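PDB 1NT2: conserved hypothetical protein from Archaeoglobus fulgidus, which pairs with fibrillarin in the protein core of archaeal box C/D ribonucleoprotein particles and, as a Nop-domain protein, probably binds their guide RNA. Local coordinates for residues Y3-F7 / L34-V38; F25-E29 / K226-A230; V77-K82 / A152-R157; I91-N95 / I117-R121; I138-E144 / D234-I240. All blocks are in the same frame, centred on the assembly; numbering follows the deposited sequence.

Contact 1. Residues Y3-F7 / L34-V38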
# COMPACT_ATOMS: atom_id res chain seq x y z
N TYR B 3 -37.91 24.16 -23.46
CA TYR B 3 -36.96 25.09 -22.86
C TYR B 3 -37.22 25.13 -21.36
O TYR B 3 -38.37 25.13 -20.93
CB TYR B 3 -37.11 26.48 -23.48
CG TYR B 3 -36.50 26.62 -24.86
CD1 TYR B 3 -37.29 26.92 -25.97
CD2 TYR B 3 -35.13 26.49 -25.05
CE1 TYR B 3 -36.73 27.10 -27.23
CE2 TYR B 3 -34.55 26.67 -26.30
CZ TYR B 3 -35.35 26.97 -27.39
OH TYR B 3 -34.76 27.17 -28.62
N ASN B 4 -36.15 25.13 -20.57
CA ASN B 4 -36.28 25.14 -19.12
C ASN B 4 -35.91 26.49 -18.52
O ASN B 4 -34.75 26.75 -18.22
CB ASN B 4 -35.40 24.05 -18.50
CG ASN B 4 -35.66 22.66 -19.07
OD1 ASN B 4 -34.93 22.19 -19.95
ND2 ASN B 4 -36.71 22.01 -18.58
N LEU B 5 -36.90 27.35 -18.34
CA LEU B 5 -36.65 28.66 -17.75
C LEU B 5 -36.98 28.57 -16.27
O LEU B 5 -37.69 27.65 -15.85
CB LEU B 5 -37.51 29.71 -18.44
CG LEU B 5 -37.55 29.59 -19.97
CD1 LEU B 5 -38.19 30.85 -20.53
CD2 LEU B 5 -36.14 29.39 -20.54
N TRP B 6 -36.49 29.51 -15.47
CA TRP B 6 -36.72 29.48 -14.03
C TRP B 6 -38.16 29.46 -13.53
O TRP B 6 -38.40 29.09 -12.38
CB TRP B 6 -35.97 30.62 -13.34
CG TRP B 6 -36.52 32.01 -13.57
CD1 TRP B 6 -36.18 32.87 -14.58
CD2 TRP B 6 -37.46 32.71 -12.74
NE1 TRP B 6 -36.84 34.07 -14.42
CE2 TRP B 6 -37.63 33.99 -13.30
CE3 TRP B 6 -38.16 32.37 -11.58
CZ2 TRP B 6 -38.48 34.95 -12.74
CZ3 TRP B 6 -39.01 33.32 -11.02
CH2 TRP B 6 -39.16 34.59 -11.60
N PHE B 7 -39.11 29.87 -14.37
CA PHE B 7 -40.52 29.86 -13.96
C PHE B 7 -41.31 28.71 -14.56
O PHE B 7 -42.31 28.28 -13.99
CB PHE B 7 -41.22 31.20 -14.29
CG PHE B 7 -40.85 31.77 -15.63
CD1 PHE B 7 -39.75 32.63 -15.76
CD2 PHE B 7 -41.58 31.45 -16.77
CE1 PHE B 7 -39.39 33.15 -17.01
CE2 PHE B 7 -41.23 31.96 -18.01
CZ PHE B 7 -40.13 32.81 -18.14
N LEU B 34 -30.18 30.53 -25.59
CA LEU B 34 -31.61 30.61 -25.90
C LEU B 34 -31.84 31.61 -27.04
O LEU B 34 -31.08 32.57 -27.19
CB LEU B 34 -32.40 31.03 -24.66
CG LEU B 34 -32.26 30.14 -23.42
CD1 LEU B 34 -33.46 30.38 -22.51
CD2 LEU B 34 -32.21 28.68 -23.82
N PRO B 35 -32.88 31.38 -27.87
CA PRO B 35 -33.13 32.31 -28.97
C PRO B 35 -34.11 33.40 -28.56
O PRO B 35 -34.66 34.10 -29.41
CB PRO B 35 -33.70 31.42 -30.08
CG PRO B 35 -33.42 30.00 -29.61
CD PRO B 35 -33.57 30.11 -28.13
N PHE B 36 -34.32 33.53 -27.26
CA PHE B 36 -35.23 34.54 -26.72
C PHE B 36 -34.79 35.10 -25.37
O PHE B 36 -33.88 34.57 -24.73
CB PHE B 36 -36.63 33.97 -26.60
CG PHE B 36 -36.68 32.62 -25.96
CD1 PHE B 36 -36.14 31.52 -26.62
CD2 PHE B 36 -37.32 32.44 -24.74
CE1 PHE B 36 -36.25 30.25 -26.05
CE2 PHE B 36 -37.44 31.18 -24.16
CZ PHE B 36 -36.91 30.08 -24.81
N ASN B 37 -35.44 36.17 -24.94
CA ASN B 37 -35.09 36.78 -23.66
C ASN B 37 -35.94 36.22 -22.55
O ASN B 37 -37.10 36.61 -22.40
CB ASN B 37 -35.27 38.29 -23.70
CG ASN B 37 -33.99 39.01 -24.05
OD1 ASN B 37 -33.42 38.81 -25.13
ND2 ASN B 37 -33.53 39.87 -23.14
N VAL B 38 -35.36 35.32 -21.76
CA VAL B 38 -36.09 34.72 -20.65
C VAL B 38 -36.82 35.80 -19.88
O VAL B 38 -37.93 35.61 -19.39
CB VAL B 38 -35.13 33.99 -19.70
CG1 VAL B 38 -35.93 33.21 -18.65
CG2 VAL B 38 -34.22 33.07 -20.50
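Phe-36 turns the edge of its ring toward one face of Tyr-3 in a T-shaped pair, the centroids 4.7 Å apart and the planes at 71°. The rim carrying CE1 and CZ does the touching, with CZ 3.4 Å from Tyr-3 CD1. CG of Phe-36 sits between its backbone N and carbonyl carbon (chi1 46°), which lifts the ring off its own loop toward residues 3-7. Behind it, the packing is dense and buried. Leu-5 spreads its two methyls over different partners: CD1 reaches Phe-36 CE2 at 3.7 Å and also Val-38 CG1, while CD2 lies 3.5 Å from Leu-34 CD1. The other methyl of this buried leucine, Leu-34 CD2, approaches Tyr-3 CD2 at 3.9 Å, meeting the ring obliquely. Phe-7 slides past Val-38, its CE1 3.8 Å from Val-38 CG1, with the carbonyl O of Val-38 at the ring edge. Tyr-3 lies on the short, weakly bonded strand 3-4, which pairs antiparallel with strand 9-10 in the small N-terminal part of the chain, and Val-38 starts helix 38-43; the contact thus joins the short hairpin to the loop leading into that helix. Trp-6 and Val-38 also pack on Ile-123 and Gly-122 of the fibrillarin chain. Toward solvent the contact thins out: the exposed Pro-35 places its CD 3.7 Å from CZ of the partly exposed Tyr-3, beside the phenol oxygen.

Contact 2. Residues F25-E29 / K226-A230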
# COMPACT_ATOMS: atom_id res chain seq x y z
N PHE B 25 -35.70 26.57 -10.83
CA PHE B 25 -34.61 27.53 -10.78
C PHE B 25 -33.34 26.71 -10.83
O PHE B 25 -32.40 27.03 -11.54
CB PHE B 25 -34.66 28.30 -9.46
CG PHE B 25 -33.70 29.45 -9.40
CD1 PHE B 25 -33.96 30.63 -10.09
CD2 PHE B 25 -32.52 29.35 -8.67
CE1 PHE B 25 -33.07 31.69 -10.06
CE2 PHE B 25 -31.62 30.40 -8.63
CZ PHE B 25 -31.89 31.58 -9.33
N LEU B 26 -33.35 25.64 -10.04
CA LEU B 26 -32.23 24.71 -9.94
C LEU B 26 -32.25 23.78 -11.15
O LEU B 26 -31.27 23.10 -11.45
CB LEU B 26 -32.35 23.89 -8.65
CG LEU B 26 -32.33 24.70 -7.35
CD1 LEU B 26 -32.73 23.83 -6.17
CD2 LEU B 26 -30.95 25.30 -7.15
N LYS B 27 -33.39 23.78 -11.84
CA LYS B 27 -33.61 22.93 -13.01
C LYS B 27 -33.49 23.62 -14.36
O LYS B 27 -33.61 22.96 -15.38
CB LYS B 27 -34.98 22.26 -12.91
CG LYS B 27 -35.10 21.27 -11.75
CD LYS B 27 -36.54 20.84 -11.47
CE LYS B 27 -37.16 20.04 -12.60
NZ LYS B 27 -38.54 19.60 -12.25
N ALA B 28 -33.27 24.94 -14.38
CA ALA B 28 -33.15 25.68 -15.64
C ALA B 28 -32.02 25.16 -16.54
O ALA B 28 -31.08 25.89 -16.87
CB ALA B 28 -32.95 27.15 -15.36
N GLU B 29 -32.14 23.89 -16.94
CA GLU B 29 -31.18 23.18 -17.79
C GLU B 29 -31.41 23.40 -19.30
O GLU B 29 -32.44 22.99 -19.86
CB GLU B 29 -31.21 21.66 -17.48
CG GLU B 29 -32.61 20.96 -17.61
CD GLU B 29 -32.62 19.43 -17.36
OE1 GLU B 29 -33.73 18.84 -17.31
OE2 GLU B 29 -31.53 18.81 -17.23
N LYS B 226 -29.23 13.72 -15.55
CA LYS B 226 -30.27 13.96 -14.57
C LYS B 226 -29.74 13.80 -13.13
O LYS B 226 -30.27 14.41 -12.20
CB LYS B 226 -31.46 13.03 -14.83
CG LYS B 226 -32.17 13.26 -16.17
CD LYS B 226 -32.93 14.59 -16.21
CE LYS B 226 -33.38 14.97 -17.63
NZ LYS B 226 -32.25 15.38 -18.53
N LEU B 227 -28.68 13.00 -12.93
CA LEU B 227 -28.17 12.83 -11.57
C LEU B 227 -27.54 14.12 -11.08
O LEU B 227 -27.78 14.54 -9.95
CB LEU B 227 -27.15 11.70 -11.49
CG LEU B 227 -27.05 11.10 -10.07
CD1 LEU B 227 -28.40 10.54 -9.65
CD2 LEU B 227 -26.01 10.01 -10.04
N ALA B 228 -26.75 14.74 -11.95
CA ALA B 228 -26.10 16.00 -11.61
C ALA B 228 -27.17 17.00 -11.17
O ALA B 228 -26.94 17.80 -10.26
CB ALA B 228 -25.33 16.54 -12.80
N ILE B 229 -28.34 16.94 -11.81
CA ILE B 229 -29.46 17.82 -11.47
C ILE B 229 -29.99 17.49 -10.08
O ILE B 229 -30.23 18.39 -9.27
CB ILE B 229 -30.64 17.70 -12.46
CG1 ILE B 229 -30.29 18.35 -13.80
CG2 ILE B 229 -31.87 18.37 -11.86
CD1 ILE B 229 -30.12 19.88 -13.71
N ALA B 230 -30.18 16.20 -9.82
CA ALA B 230 -30.65 15.72 -8.52
C ALA B 230 -29.73 16.28 -7.45
O ALA B 230 -30.18 16.81 -6.43
CB ALA B 230 -30.61 14.20 -8.50
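Ile-229 points its side chain at residues 26-29, where CG1 lies 3.7 Å from OE2 of Glu-29 and CD1 reaches toward the carbonyl O of Leu-26. This is where the C-terminal end of helix 21-27 and the turn after it pack on the long helix 217-236, joining the N-terminal part of the chain to the Nop region. Ile-229 CG2 adds a loose contact with Lys-27 CG at 4.3 Å. Glu-29 brings charge to this apolar spot: its CG stands between the backbone N and the carbonyl carbon (chi1 56°), and the extended chain beyond carries the carboxylate across Ile-229 and Lys-226 at about a right angle to both. The salt bridge to Lys-226 is long, and the firmer partner of the carboxylate is Arg-2, which pairs with OE1. With an alanine in place of Glu-29, Lys-226 and Arg-2 would probably both lose this countercharge, and CG1 of Ile-229 its cover. Nearby, Leu-26 packs on Phe-112 of the fibrillarin chain, while Lys-226 lies against Ser-247 and Ile-248 of helix 243-254. The lysine chain bends at its second and fourth torsions, which brings NZ to 3.7 Å from Glu-29 OE2.

Contact 3. Residues V77-K82 / A152-R157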
# COMPACT_ATOMS: atom_id res chain seq x y z
N VAL B 77 -20.69 12.73 6.04
CA VAL B 77 -20.90 11.61 5.14
C VAL B 77 -19.62 11.16 4.40
O VAL B 77 -19.38 9.96 4.25
CB VAL B 77 -22.01 11.92 4.12
CG1 VAL B 77 -22.28 10.71 3.25
CG2 VAL B 77 -23.29 12.32 4.86
N VAL B 78 -18.80 12.10 3.95
CA VAL B 78 -17.58 11.72 3.24
C VAL B 78 -16.68 10.90 4.18
O VAL B 78 -16.24 9.79 3.85
CB VAL B 78 -16.81 12.96 2.74
CG1 VAL B 78 -15.89 12.57 1.62
CG2 VAL B 78 -17.77 14.01 2.29
N ALA B 79 -16.43 11.46 5.36
CA ALA B 79 -15.61 10.80 6.35
C ALA B 79 -16.20 9.41 6.56
O ALA B 79 -15.48 8.42 6.72
CB ALA B 79 -15.63 11.58 7.64
N LEU B 80 -17.52 9.34 6.55
CA LEU B 80 -18.21 8.10 6.77
C LEU B 80 -17.92 7.07 5.68
O LEU B 80 -17.68 5.90 5.97
CB LEU B 80 -19.71 8.37 6.85
CG LEU B 80 -20.44 7.71 8.01
CD1 LEU B 80 -19.77 8.11 9.31
CD2 LEU B 80 -21.90 8.12 8.00
N VAL B 81 -17.94 7.52 4.43
CA VAL B 81 -17.69 6.63 3.29
C VAL B 81 -16.24 6.22 3.25
O VAL B 81 -15.91 5.10 2.84
CB VAL B 81 -18.00 7.32 1.97
CG1 VAL B 81 -17.66 6.41 0.83
CG2 VAL B 81 -19.43 7.70 1.92
N LYS B 82 -15.37 7.14 3.66
CA LYS B 82 -13.94 6.87 3.67
C LYS B 82 -13.58 5.93 4.80
O LYS B 82 -12.54 5.28 4.76
CB LYS B 82 -13.16 8.18 3.80
CG LYS B 82 -13.01 8.95 2.49
CD LYS B 82 -12.00 10.08 2.64
CE LYS B 82 -11.61 10.68 1.30
NZ LYS B 82 -12.74 11.41 0.66
N ALA B 152 -23.82 8.16 -2.09
CA ALA B 152 -22.86 8.63 -1.11
C ALA B 152 -21.41 8.55 -1.57
O ALA B 152 -20.58 9.34 -1.14
CB ALA B 152 -23.05 7.87 0.19
N LYS B 153 -21.10 7.59 -2.44
CA LYS B 153 -19.73 7.46 -2.91
C LYS B 153 -19.38 8.59 -3.86
O LYS B 153 -18.28 9.13 -3.82
CB LYS B 153 -19.51 6.11 -3.60
CG LYS B 153 -18.13 5.94 -4.27
CD LYS B 153 -16.93 6.07 -3.32
CE LYS B 153 -15.65 5.57 -4.01
NZ LYS B 153 -14.41 5.64 -3.18
N LEU B 154 -20.32 8.95 -4.72
CA LEU B 154 -20.07 10.05 -5.63
C LEU B 154 -19.70 11.24 -4.76
O LEU B 154 -18.69 11.90 -5.00
CB LEU B 154 -21.31 10.40 -6.43
CG LEU B 154 -21.79 9.39 -7.45
CD1 LEU B 154 -23.03 9.94 -8.14
CD2 LEU B 154 -20.68 9.13 -8.46
N LEU B 155 -20.50 11.51 -3.74
CA LEU B 155 -20.25 12.64 -2.87
C LEU B 155 -18.87 12.60 -2.25
O LEU B 155 -18.21 13.62 -2.13
CB LEU B 155 -21.29 12.71 -1.76
CG LEU B 155 -21.07 13.81 -0.71
CD1 LEU B 155 -21.05 15.17 -1.38
CD2 LEU B 155 -22.19 13.74 0.32
N GLU B 156 -18.42 11.42 -1.84
CA GLU B 156 -17.10 11.33 -1.24
C GLU B 156 -16.03 11.47 -2.31
O GLU B 156 -15.01 12.10 -2.08
CB GLU B 156 -16.92 10.00 -0.49
CG GLU B 156 -15.50 9.72 0.00
CD GLU B 156 -14.75 8.69 -0.85
OE1 GLU B 156 -13.53 8.51 -0.63
OE2 GLU B 156 -15.38 8.06 -1.73
N ARG B 157 -16.27 10.87 -3.47
CA ARG B 157 -15.31 10.94 -4.57
C ARG B 157 -15.27 12.38 -5.10
O ARG B 157 -14.23 12.84 -5.61
CB ARG B 157 -15.73 9.98 -5.68
CG ARG B 157 -14.56 9.41 -6.48
CD ARG B 157 -13.94 8.20 -5.80
NE ARG B 157 -13.41 8.51 -4.47
CZ ARG B 157 -12.42 9.36 -4.24
NH1 ARG B 157 -11.85 10.00 -5.26
NH2 ARG B 157 -12.00 9.58 -3.00
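Glu-156 lies across Val-78, Val-81 and Lys-82 at the centre of a steep helix crossing. Helix 73-93, one arm of the long helical hairpin, passes helix 148-158 with segment axes 8.7 Å apart at closest and a signed crossing angle of -102°, nearly perpendicular. In the first shell, CG1 of Val-78 rests on the CB and CG of Glu-156, while CB of Val-81 meets Glu-156 CB at 3.8 Å. Val-81 splits its methyls, CG1 lying near the carboxylate and CG2 4.0 Å from Ala-152 CB. Lys-82 runs its aliphatic chain beside OE1 of Glu-156 and bends at the last torsion, so that NZ returns to the same oxygen in a weak, salt-bridged hydrogen bond of 3.3 Å.

Groups from its own helix fix the carboxylate further. With CG anti to the backbone N (chi1 172°), Glu-156 holds its acid between Lys-153 and Arg-157. NZ of Lys-153 uses the syn lone pair of OE2 at 3.0 Å, whereas NH2 of Arg-157 comes to OE1 from above the carboxylate plane, at 3.0 Å and with a nearly straight N-H...O angle (167°). Three cations thus share one buried anion, which would probably keep it charged. A second shell places two of them: Glu-85 pairs with Lys-153, and Glu-178 with Arg-157. At the other, wholly apolar end, Val-77 CG1 faces Ala-152 CB, and Val-77 CB lies 4.2 Å from Leu-155 CD2.

Contact 4. Residues I91-N95 / I117-R121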
# COMPACT_ATOMS: atom_id res chain seq x y z
N ILE B 91 -11.40 -5.92 7.30
CA ILE B 91 -12.20 -7.12 7.39
C ILE B 91 -11.55 -8.19 6.53
O ILE B 91 -11.53 -9.35 6.92
CB ILE B 91 -13.63 -6.90 6.85
CG1 ILE B 91 -14.46 -6.05 7.82
CG2 ILE B 91 -14.31 -8.24 6.63
CD1 ILE B 91 -14.79 -6.75 9.10
N ASN B 92 -11.01 -7.79 5.38
CA ASN B 92 -10.38 -8.71 4.41
C ASN B 92 -8.97 -9.15 4.72
O ASN B 92 -8.69 -10.34 4.76
CB ASN B 92 -10.37 -8.10 3.02
CG ASN B 92 -11.75 -7.68 2.57
OD1 ASN B 92 -12.72 -8.43 2.71
ND2 ASN B 92 -11.84 -6.48 2.01
N MET B 93 -8.06 -8.20 4.90
CA MET B 93 -6.67 -8.53 5.21
C MET B 93 -6.55 -9.07 6.63
O MET B 93 -5.45 -9.20 7.16
CB MET B 93 -5.78 -7.30 5.03
CG MET B 93 -5.59 -6.86 3.58
SD MET B 93 -4.91 -5.19 3.47
CE MET B 93 -3.13 -5.55 3.66
N LEU B 94 -7.68 -9.37 7.25
CA LEU B 94 -7.70 -9.91 8.60
C LEU B 94 -8.33 -11.29 8.50
O LEU B 94 -8.41 -12.03 9.47
CB LEU B 94 -8.53 -9.03 9.51
CG LEU B 94 -7.77 -8.38 10.65
CD1 LEU B 94 -6.61 -7.54 10.12
CD2 LEU B 94 -8.73 -7.53 11.42
N ASN B 95 -8.79 -11.61 7.30
CA ASN B 95 -9.41 -12.89 7.01
C ASN B 95 -8.33 -13.64 6.28
O ASN B 95 -8.30 -14.87 6.24
CB ASN B 95 -10.59 -12.70 6.06
CG ASN B 95 -11.86 -13.22 6.63
OD1 ASN B 95 -11.89 -14.31 7.20
ND2 ASN B 95 -12.93 -12.46 6.48
N ILE B 117 -13.70 -10.43 14.04
CA ILE B 117 -13.90 -10.10 12.63
C ILE B 117 -15.38 -9.77 12.54
O ILE B 117 -15.75 -8.68 12.12
CB ILE B 117 -13.59 -11.29 11.70
CG1 ILE B 117 -12.08 -11.50 11.62
CG2 ILE B 117 -14.13 -11.03 10.31
CD1 ILE B 117 -11.32 -10.37 10.98
N ARG B 118 -16.21 -10.72 12.97
CA ARG B 118 -17.67 -10.58 12.97
C ARG B 118 -18.08 -9.25 13.61
O ARG B 118 -18.82 -8.46 13.02
CB ARG B 118 -18.28 -11.75 13.74
CG ARG B 118 -19.51 -12.42 13.10
CD ARG B 118 -19.43 -13.95 13.24
NE ARG B 118 -19.22 -14.39 14.62
CZ ARG B 118 -18.66 -15.54 14.99
NH1 ARG B 118 -18.23 -16.41 14.08
NH2 ARG B 118 -18.51 -15.83 16.29
N GLU B 119 -17.60 -9.00 14.83
CA GLU B 119 -17.92 -7.77 15.55
C GLU B 119 -17.57 -6.55 14.70
O GLU B 119 -18.19 -5.49 14.82
CB GLU B 119 -17.12 -7.70 16.86
CG GLU B 119 -17.34 -8.86 17.82
CD GLU B 119 -16.49 -8.74 19.09
OE1 GLU B 119 -16.74 -7.81 19.88
OE2 GLU B 119 -15.58 -9.58 19.29
N LEU B 120 -16.58 -6.73 13.84
CA LEU B 120 -16.07 -5.69 12.96
C LEU B 120 -16.90 -5.61 11.67
O LEU B 120 -17.09 -4.52 11.12
CB LEU B 120 -14.60 -6.00 12.63
CG LEU B 120 -13.63 -4.95 12.08
CD1 LEU B 120 -13.42 -3.84 13.11
CD2 LEU B 120 -12.31 -5.64 11.76
N ARG B 121 -17.38 -6.76 11.19
CA ARG B 121 -18.20 -6.84 9.98
C ARG B 121 -19.59 -6.30 10.35
O ARG B 121 -20.47 -6.13 9.51
CB ARG B 121 -18.28 -8.31 9.51
CG ARG B 121 -18.40 -8.52 7.99
CD ARG B 121 -17.73 -9.83 7.55
NE ARG B 121 -18.42 -11.02 8.04
CZ ARG B 121 -17.91 -12.25 8.03
NH1 ARG B 121 -16.69 -12.47 7.56
NH2 ARG B 121 -18.63 -13.27 8.50
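Ile-91 and Ile-117 bring their CA atoms to 6.3 Å where two antiparallel helices run side by side, the first near its C-terminal end and the second still early in its course. Ile-91 reaches across to the backbone of the other helix. Its CG1 stands anti to its own carbonyl carbon (chi1 -72°), which sends CD1 over the backbone between Leu-120 and Arg-121. There CD1 lies 3.6 Å from Leu-120 CB and 3.8 Å from Arg-121 CB, and it also looks onto the carbonyl O of Ile-117. The other branch, Ile-91 CG2, meets the aliphatic part of the arginine, 3.9 Å from Arg-121 CD.

Helices 73-93 and 110-138 are the two arms of a helical hairpin, of which residues 84-137 are predicted to form a coiled coil, the centre of this contact lying about 29 Å from the centre of the chain. Ile-117 answers in the reverse direction: its CD1 sits against Leu-94 CB and also touches CD2 of that residue at 3.9 Å. Leu-94 crosses Leu-120 at about a right angle, their CD2 methyls 4.1 Å apart. Both leucines pack on the second subunit as well, Leu-94 on its Glu-86 and Leu-120 on its Lys-116, which ties the hairpin interior to the dimer interface. On the more open flank, Asn-95 brings ND2 to the edge of the exposed Arg-121 guanidinium, 3.9 Å from NH1, the two flat groups nearly coplanar at 20°.

Contact 5. Residues I138-E144 / D234-I240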
# COMPACT_ATOMS: atom_id res chain seq x y z
N ILE B 138 -30.09 14.50 3.66
CA ILE B 138 -29.24 15.55 3.11
C ILE B 138 -29.10 15.43 1.59
O ILE B 138 -28.67 16.36 0.93
CB ILE B 138 -27.84 15.50 3.78
CG1 ILE B 138 -27.07 16.80 3.54
CG2 ILE B 138 -27.04 14.34 3.23
CD1 ILE B 138 -27.56 17.98 4.39
N ALA B 139 -29.50 14.29 1.04
CA ALA B 139 -29.40 14.07 -0.39
C ALA B 139 -30.42 13.07 -0.94
O ALA B 139 -30.06 12.05 -1.53
CB ALA B 139 -27.99 13.59 -0.72
N PRO B 140 -31.72 13.36 -0.79
CA PRO B 140 -32.77 12.46 -1.28
C PRO B 140 -32.77 12.32 -2.79
O PRO B 140 -32.50 11.23 -3.32
CB PRO B 140 -34.04 13.11 -0.77
CG PRO B 140 -33.71 14.56 -0.89
CD PRO B 140 -32.31 14.63 -0.31
N ASN B 141 -33.06 13.41 -3.49
CA ASN B 141 -33.10 13.43 -4.95
C ASN B 141 -32.06 12.53 -5.61
O ASN B 141 -32.26 12.08 -6.73
CB ASN B 141 -32.96 14.87 -5.45
CG ASN B 141 -34.06 15.78 -4.94
OD1 ASN B 141 -35.23 15.60 -5.27
ND2 ASN B 141 -33.70 16.76 -4.11
N MET B 142 -30.95 12.29 -4.91
CA MET B 142 -29.88 11.42 -5.42
C MET B 142 -30.08 9.98 -4.99
O MET B 142 -30.14 9.08 -5.83
CB MET B 142 -28.52 11.88 -4.93
CG MET B 142 -27.87 12.94 -5.77
SD MET B 142 -26.18 13.18 -5.23
CE MET B 142 -25.34 11.99 -6.29
N THR B 143 -30.14 9.76 -3.68
CA THR B 143 -30.34 8.43 -3.13
C THR B 143 -31.47 7.77 -3.91
O THR B 143 -31.41 6.58 -4.24
CB THR B 143 -30.72 8.48 -1.61
OG1 THR B 143 -31.74 9.46 -1.41
CG2 THR B 143 -29.51 8.85 -0.76
N GLU B 144 -32.47 8.57 -4.23
CA GLU B 144 -33.64 8.14 -4.99
C GLU B 144 -33.30 7.47 -6.32
O GLU B 144 -33.79 6.39 -6.63
CB GLU B 144 -34.54 9.35 -5.25
CG GLU B 144 -35.81 9.02 -6.00
CD GLU B 144 -36.74 8.16 -5.18
OE1 GLU B 144 -36.34 7.03 -4.82
OE2 GLU B 144 -37.87 8.62 -4.90
N ASP B 234 -30.87 18.68 -4.48
CA ASP B 234 -30.73 18.21 -3.10
C ASP B 234 -30.07 19.29 -2.24
O ASP B 234 -30.57 19.65 -1.17
CB ASP B 234 -29.83 16.97 -3.05
CG ASP B 234 -30.52 15.72 -3.50
OD1 ASP B 234 -31.60 15.43 -2.94
OD2 ASP B 234 -29.99 15.03 -4.39
N TYR B 235 -28.95 19.78 -2.75
CA TYR B 235 -28.12 20.79 -2.10
C TYR B 235 -28.75 22.18 -1.92
O TYR B 235 -28.40 22.90 -0.98
CB TYR B 235 -26.81 20.88 -2.90
CG TYR B 235 -25.72 21.74 -2.31
CD1 TYR B 235 -25.03 22.66 -3.10
CD2 TYR B 235 -25.37 21.64 -0.97
CE1 TYR B 235 -24.03 23.46 -2.58
CE2 TYR B 235 -24.36 22.44 -0.43
CZ TYR B 235 -23.70 23.35 -1.24
OH TYR B 235 -22.72 24.18 -0.73
N PHE B 236 -29.67 22.56 -2.80
CA PHE B 236 -30.28 23.89 -2.70
C PHE B 236 -31.75 23.90 -2.29
O PHE B 236 -32.26 24.92 -1.81
CB PHE B 236 -30.14 24.61 -4.04
CG PHE B 236 -28.72 24.87 -4.42
CD1 PHE B 236 -27.94 25.74 -3.68
CD2 PHE B 236 -28.16 24.24 -5.52
CE1 PHE B 236 -26.61 25.97 -4.02
CE2 PHE B 236 -26.83 24.46 -5.87
CZ PHE B 236 -26.05 25.33 -5.12
N ARG B 237 -32.42 22.77 -2.49
CA ARG B 237 -33.83 22.58 -2.15
C ARG B 237 -33.94 21.71 -0.90
O ARG B 237 -34.56 22.11 0.09
CB ARG B 237 -34.57 21.88 -3.31
CG ARG B 237 -35.47 22.76 -4.16
CD ARG B 237 -36.92 22.70 -3.70
NE ARG B 237 -37.08 23.23 -2.35
CZ ARG B 237 -38.25 23.41 -1.76
NH1 ARG B 237 -39.37 23.09 -2.39
NH2 ARG B 237 -38.31 23.92 -0.53
N GLY B 238 -33.34 20.53 -0.96
CA GLY B 238 -33.38 19.61 0.16
C GLY B 238 -34.56 18.67 0.03
O GLY B 238 -34.58 17.60 0.63
N GLU B 239 -35.54 19.06 -0.78
CA GLU B 239 -36.74 18.25 -0.99
C GLU B 239 -36.76 17.48 -2.31
O GLU B 239 -36.32 17.98 -3.34
CB GLU B 239 -37.98 19.13 -0.90
CG GLU B 239 -38.06 19.92 0.38
CD GLU B 239 -39.45 20.45 0.66
OE1 GLU B 239 -39.60 21.27 1.58
OE2 GLU B 239 -40.40 20.04 -0.05
N ILE B 240 -37.29 16.27 -2.25
CA ILE B 240 -37.36 15.40 -3.41
C ILE B 240 -38.17 16.03 -4.54
O ILE B 240 -38.85 17.04 -4.36
CB ILE B 240 -37.96 14.03 -3.02
CG1 ILE B 240 -37.37 13.58 -1.68
CG2 ILE B 240 -37.65 12.99 -4.10
CD1 ILE B 240 -37.85 12.22 -1.16
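Asn-141 donates from ND2 to the carbonyl O of Glu-239 at 3.0 Å, with an N-H...O angle of 154°. The oxygen lies in the plane of the amide, but the donor stands above the plane of the carbonyl. With CG anti to its own carbonyl carbon (chi1 -60°), Asn-141 reaches back from the start of helix 140-146 to the chain leaving helix 217-236. The same ND2 makes a weak bond to Asp-234 OD1, an atom whose place is less sure. The buried Asp-234 carboxylate faces the first turn of helix 140-146. Removing the amide with an alanine at Asn-141 would probably leave the Glu-239 carbonyl without this donor and the turn after helix 217-236 freer to move.

Around this polar centre, packing joins the two helix ends. Pro-140, the first residue of helix 140-146, sets CB 3.5 Å from Ile-240 CG1 and turns CG toward the carbonyl O of Gly-238. Gly-238, with positive phi (91°), lets the chain turn away from helix 217-236 and bring Glu-239 and Ile-240 back over Asn-141. Met-142 CG lies 3.3 Å from Asp-234 OD2, and the rest of its chain leads away to Ala-151 and Leu-154 of helix 148-158. The start of helix 140-146, the positive end of its dipole, would probably favour the ionised form of the buried Asp-234, although the place of this residue at the C-terminal end of helix 217-236 is likely to work the other way.

How the contacts relate
Contacts 1, 2, 5, 3 and 4 lead from the N-terminal part of the chain to the outer coiled coil, contacts 1 and 4 having centres about 55 Å apart on opposite sides of the chain's centre. Contacts 2 and 5, centres about 11 Å apart, share helix 217-236; contacts 3 and 4 share helix 73-93. Contact 1 touches contact 2, and contacts 2, 3 and 5 all touch one another, with Leu-154 meeting both Leu-227 and Met-142. Along the sequence contacts 3 and 4 fall between the two segments of contact 2. The contacts thus link the N-terminal part to the helical hairpin; contacts 1, 2 and, by one residue, 5 reach fibrillarin, and contacts 3 and 4 the second subunit.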